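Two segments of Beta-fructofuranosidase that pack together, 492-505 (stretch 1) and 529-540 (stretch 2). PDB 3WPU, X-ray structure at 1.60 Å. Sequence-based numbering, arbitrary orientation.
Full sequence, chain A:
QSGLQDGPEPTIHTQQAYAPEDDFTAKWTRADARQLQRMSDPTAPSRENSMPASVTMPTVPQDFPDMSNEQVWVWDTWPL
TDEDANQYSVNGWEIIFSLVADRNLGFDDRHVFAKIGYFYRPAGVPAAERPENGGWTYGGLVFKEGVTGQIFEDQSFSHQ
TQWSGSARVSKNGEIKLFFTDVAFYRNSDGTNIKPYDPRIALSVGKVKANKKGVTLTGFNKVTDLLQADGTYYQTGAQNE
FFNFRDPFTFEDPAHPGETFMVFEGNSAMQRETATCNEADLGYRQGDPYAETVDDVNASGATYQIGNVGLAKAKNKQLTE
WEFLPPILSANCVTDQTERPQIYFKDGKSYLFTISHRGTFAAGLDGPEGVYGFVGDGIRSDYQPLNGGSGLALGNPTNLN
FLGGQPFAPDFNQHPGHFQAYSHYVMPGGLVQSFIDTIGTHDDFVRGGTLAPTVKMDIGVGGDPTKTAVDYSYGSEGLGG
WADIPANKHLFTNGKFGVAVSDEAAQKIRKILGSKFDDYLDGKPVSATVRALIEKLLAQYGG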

# COMPACT_ATOMS: atom_id res chain seq x y z
N THR A 492 12.38 -21.61 11.74
CA THR A 492 11.39 -22.12 12.69
C THR A 492 11.11 -23.62 12.45
O THR A 492 11.07 -24.09 11.31
N ASN A 493 10.97 -24.37 13.54
CA ASN A 493 10.58 -25.77 13.43
C ASN A 493 10.09 -26.26 14.76
O ASN A 493 10.82 -26.17 15.75
N GLY A 494 8.84 -26.73 14.78
CA GLY A 494 8.23 -27.29 15.98
C GLY A 494 8.30 -26.35 17.16
O GLY A 494 8.92 -26.67 18.18
N LYS A 495 7.69 -25.17 17.01
CA LYS A 495 7.53 -24.19 18.09
C LYS A 495 8.77 -23.32 18.39
O LYS A 495 8.62 -22.18 18.82
N PHE A 496 9.98 -23.85 18.16
CA PHE A 496 11.19 -23.02 18.17
C PHE A 496 11.18 -22.09 16.95
O PHE A 496 10.94 -22.54 15.83
N GLY A 497 11.45 -20.81 17.16
CA GLY A 497 11.66 -19.87 16.05
C GLY A 497 12.48 -18.65 16.41
O GLY A 497 12.29 -18.05 17.48
N VAL A 498 13.42 -18.30 15.54
CA VAL A 498 14.16 -17.04 15.66
C VAL A 498 14.31 -16.41 14.30
O VAL A 498 14.44 -17.10 13.28
N ALA A 499 14.34 -15.08 14.30
CA ALA A 499 14.54 -14.32 13.08
C ALA A 499 15.91 -13.66 13.13
O ALA A 499 16.30 -13.12 14.16
N VAL A 500 16.63 -13.67 12.02
CA VAL A 500 17.97 -13.10 11.97
C VAL A 500 18.18 -12.18 10.77
O VAL A 500 17.40 -12.17 9.83
N SER A 501 19.27 -11.41 10.81
CA SER A 501 19.62 -10.49 9.74
C SER A 501 20.13 -11.22 8.52
O SER A 501 20.39 -12.43 8.57
N ASP A 502 20.28 -10.50 7.41
CA ASP A 502 20.87 -11.04 6.20
C ASP A 502 22.24 -11.66 6.56
O ASP A 502 22.51 -12.80 6.23
N GLU A 503 23.06 -10.86 7.24
CA GLU A 503 24.45 -11.22 7.58
C GLU A 503 24.50 -12.47 8.46
O GLU A 503 25.28 -13.40 8.22
N ALA A 504 23.66 -12.47 9.50
CA ALA A 504 23.56 -13.61 10.39
C ALA A 504 23.13 -14.87 9.63
O ALA A 504 23.75 -15.93 9.79
N ALA A 505 22.10 -14.76 8.80
CA ALA A 505 21.61 -15.91 8.03
C ALA A 505 22.73 -16.52 7.19
O ALA A 505 22.86 -17.75 7.13
N VAL A 529 21.91 -32.63 16.51
CA VAL A 529 21.86 -31.62 15.47
C VAL A 529 20.79 -30.55 15.72
O VAL A 529 21.06 -29.37 15.58
N ARG A 530 19.60 -30.98 16.12
CA ARG A 530 18.54 -30.04 16.49
C ARG A 530 19.05 -29.07 17.54
O ARG A 530 18.87 -27.86 17.44
N ALA A 531 19.71 -29.60 18.56
CA ALA A 531 20.24 -28.77 19.63
C ALA A 531 21.25 -27.75 19.15
O ALA A 531 21.27 -26.60 19.60
N LEU A 532 22.13 -28.15 18.24
CA LEU A 532 23.19 -27.25 17.85
C LEU A 532 22.68 -26.18 16.89
O LEU A 532 23.15 -25.05 16.92
N ILE A 533 21.68 -26.52 16.09
CA ILE A 533 21.03 -25.53 15.22
C ILE A 533 20.31 -24.49 16.07
O ILE A 533 20.50 -23.29 15.86
N GLU A 534 19.53 -24.94 17.05
CA GLU A 534 18.77 -24.02 17.92
C GLU A 534 19.68 -23.13 18.76
O GLU A 534 19.35 -21.97 19.01
N LYS A 535 20.82 -23.65 19.19
CA LYS A 535 21.79 -22.84 19.93
C LYS A 535 22.39 -21.74 19.05
O LYS A 535 22.53 -20.59 19.48
N LEU A 536 22.76 -22.09 17.83
CA LEU A 536 23.37 -21.12 16.92
C LEU A 536 22.35 -20.04 16.56
O LEU A 536 22.67 -18.85 16.51
N LEU A 537 21.11 -20.45 16.32
CA LEU A 537 20.04 -19.51 16.01
C LEU A 537 19.79 -18.56 17.18
O LEU A 537 19.72 -17.34 17.00
N ALA A 538 19.69 -19.12 18.38
CA ALA A 538 19.49 -18.31 19.59
C ALA A 538 20.60 -17.28 19.80
O ALA A 538 20.34 -16.20 20.32
N GLN A 539 21.82 -17.60 19.38
CA GLN A 539 22.94 -16.65 19.49
C GLN A 539 22.80 -15.42 18.60
O GLN A 539 23.21 -14.33 18.99
N TYR A 540 22.20 -15.59 17.42
CA TYR A 540 22.03 -14.49 16.47
C TYR A 540 20.62 -13.90 16.51
O TYR A 540 19.71 -14.46 17.13

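Helix 529-539 lies across strand 496-500 at 41°, their axes 8.3 Å apart at closest approach. No hydrogen bond joins the two stretches, so the fit of side chains makes the contact. Along the strand, Phe496, Val498 and Val500 point toward the helix, while Ala499 between the valines points away.

Arg530 comes first. Its CA-to-CB bond runs sideways, but a long chain with chi1 and chi2 both t carries the guanidinium nearer stretch 1, where NH1 lies 4.2 Å from CB of Asn493. The guanidinium meets that carbon with its edge. Ile533, one turn before Leu537, points sideways and makes no contact.

Glu534 (chi1 m, chi2 t) serves through its aliphatic part. Its CG sits 3.6 Å from the centroid of the Phe496 ring, almost on the ring normal, a CH-pi contact over the face. Phe496, with chi1 t, also brings CZ within 3.4 Å of the backbone O of Glu534. A flat aromatic ring suits this place, offering one face to methylene groups and its edge to the next turn.

Leu537 (m, t) points toward the strand and is buried. Its CD1 lies 3.6 Å from CE2 of Phe496, at the ring edge, and CG2 of Val498 (chi1 m) lies 3.4 Å from its CB and 3.7 Å from its CD2. The branched leucine thus sets its two methyls closest to different strand neighbours. Ala538 is exposed, and its CA-to-CB bond runs sideways; its backbone N lies 4.4 Å from CG1 of Val498.

Tyr540 (chi1 m) closes the contact. Its CB is 4.0 Å from CG1 of Val500 (chi1 m), and its CD1 is 3.6 Å from CB of Ala504, whose short side chain points toward stretch 2. Ala504 N also donates to Ser501 OG at 3.0 Å, capping the helix that carries this alanine.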

# COMPACT_ATOMS: atom_id res chain seq x y z
CB THR A 492 10.09 -21.30 12.63
OG1 THR A 492 9.16 -21.76 13.62
CG2 THR A 492 9.44 -21.38 11.25
CB ASN A 493 11.74 -26.66 12.94
CG ASN A 493 11.46 -27.27 11.57
OD1 ASN A 493 10.48 -27.99 11.39
ND2 ASN A 493 12.34 -27.00 10.60
CB LYS A 495 6.98 -24.85 19.37
CG LYS A 495 5.68 -25.60 19.13
CD LYS A 495 5.16 -26.31 20.37
CE LYS A 495 3.87 -27.06 20.04
NZ LYS A 495 3.42 -27.94 21.16
CB PHE A 496 12.46 -23.88 18.14
CG PHE A 496 13.73 -23.08 18.16
CD1 PHE A 496 14.28 -22.66 19.37
CD2 PHE A 496 14.37 -22.71 16.98
CE1 PHE A 496 15.44 -21.91 19.41
CE2 PHE A 496 15.53 -21.96 17.01
CZ PHE A 496 16.06 -21.55 18.23
CB VAL A 498 15.57 -17.21 16.28
CG1 VAL A 498 15.55 -18.12 17.49
CG2 VAL A 498 16.57 -17.71 15.26
CB ALA A 499 13.46 -13.28 12.95
CB VAL A 500 19.04 -14.22 11.98
CG1 VAL A 500 18.86 -15.12 13.19
CG2 VAL A 500 18.98 -15.03 10.71
CB SER A 501 20.71 -9.53 10.23
OG SER A 501 21.89 -10.27 10.50
CB ASP A 502 21.10 -9.94 5.15
CG ASP A 502 19.81 -9.40 4.51
OD1 ASP A 502 18.71 -9.94 4.72
OD2 ASP A 502 19.93 -8.39 3.78
CB GLU A 503 25.14 -10.04 8.30
CG GLU A 503 25.43 -8.83 7.42
CD GLU A 503 24.20 -8.08 6.92
OE1 GLU A 503 23.15 -8.05 7.63
OE2 GLU A 503 24.28 -7.53 5.80
CB ALA A 504 22.61 -13.31 11.53
CB ALA A 505 20.43 -15.51 7.14
CB VAL A 529 21.63 -32.27 14.10
CG1 VAL A 529 21.32 -31.21 13.05
CG2 VAL A 529 22.87 -33.04 13.73
CB ARG A 530 17.31 -30.80 17.00
CG ARG A 530 16.11 -29.91 17.32
CD ARG A 530 14.87 -30.74 17.62
NE ARG A 530 14.46 -31.48 16.43
CZ ARG A 530 13.78 -30.95 15.40
NH1 ARG A 530 13.41 -29.67 15.41
NH2 ARG A 530 13.48 -31.71 14.36
CB ALA A 531 20.85 -29.64 20.72
CB LEU A 532 24.40 -28.02 17.33
CG LEU A 532 24.59 -28.52 15.90
CD1 LEU A 532 25.41 -27.51 15.13
CD2 LEU A 532 25.34 -29.86 15.95
CB ILE A 533 20.07 -26.20 14.21
CG1 ILE A 533 20.87 -27.02 13.20
CG2 ILE A 533 19.21 -25.15 13.52
CD1 ILE A 533 20.01 -27.83 12.27
CB GLU A 534 17.81 -24.79 18.84
CG GLU A 534 16.65 -25.46 18.13
CD GLU A 534 15.82 -26.33 19.06
OE1 GLU A 534 16.09 -26.36 20.28
OE2 GLU A 534 14.90 -26.99 18.57
CB LYS A 535 22.90 -23.73 20.52
CG LYS A 535 24.17 -22.98 20.87
CD LYS A 535 25.35 -23.94 21.01
CE LYS A 535 26.48 -23.55 20.06
NZ LYS A 535 27.03 -22.18 20.28
CB LEU A 536 23.89 -21.83 15.66
CG LEU A 536 24.85 -21.07 14.74
CD1 LEU A 536 26.08 -20.53 15.46
CD2 LEU A 536 25.27 -21.99 13.60
CB LEU A 537 18.78 -20.27 15.63
CG LEU A 537 18.80 -20.86 14.22
CD1 LEU A 537 17.61 -21.79 14.03
CD2 LEU A 537 18.80 -19.77 13.15
CB ALA A 538 19.34 -19.20 20.82
CB GLN A 539 24.28 -17.35 19.20
CG GLN A 539 24.95 -17.84 20.47
CD GLN A 539 26.04 -18.87 20.24
OE1 GLN A 539 26.49 -19.09 19.11
NE2 GLN A 539 26.46 -19.51 21.32
CB TYR A 540 22.35 -14.98 15.05
CG TYR A 540 23.81 -15.28 14.83
CD1 TYR A 540 24.68 -14.31 14.31
CD2 TYR A 540 24.34 -16.53 15.13
CE1 TYR A 540 26.02 -14.59 14.11
CE2 TYR A 540 25.67 -16.82 14.93
CZ TYR A 540 26.51 -15.85 14.42
OH TYR A 540 27.84 -16.14 14.23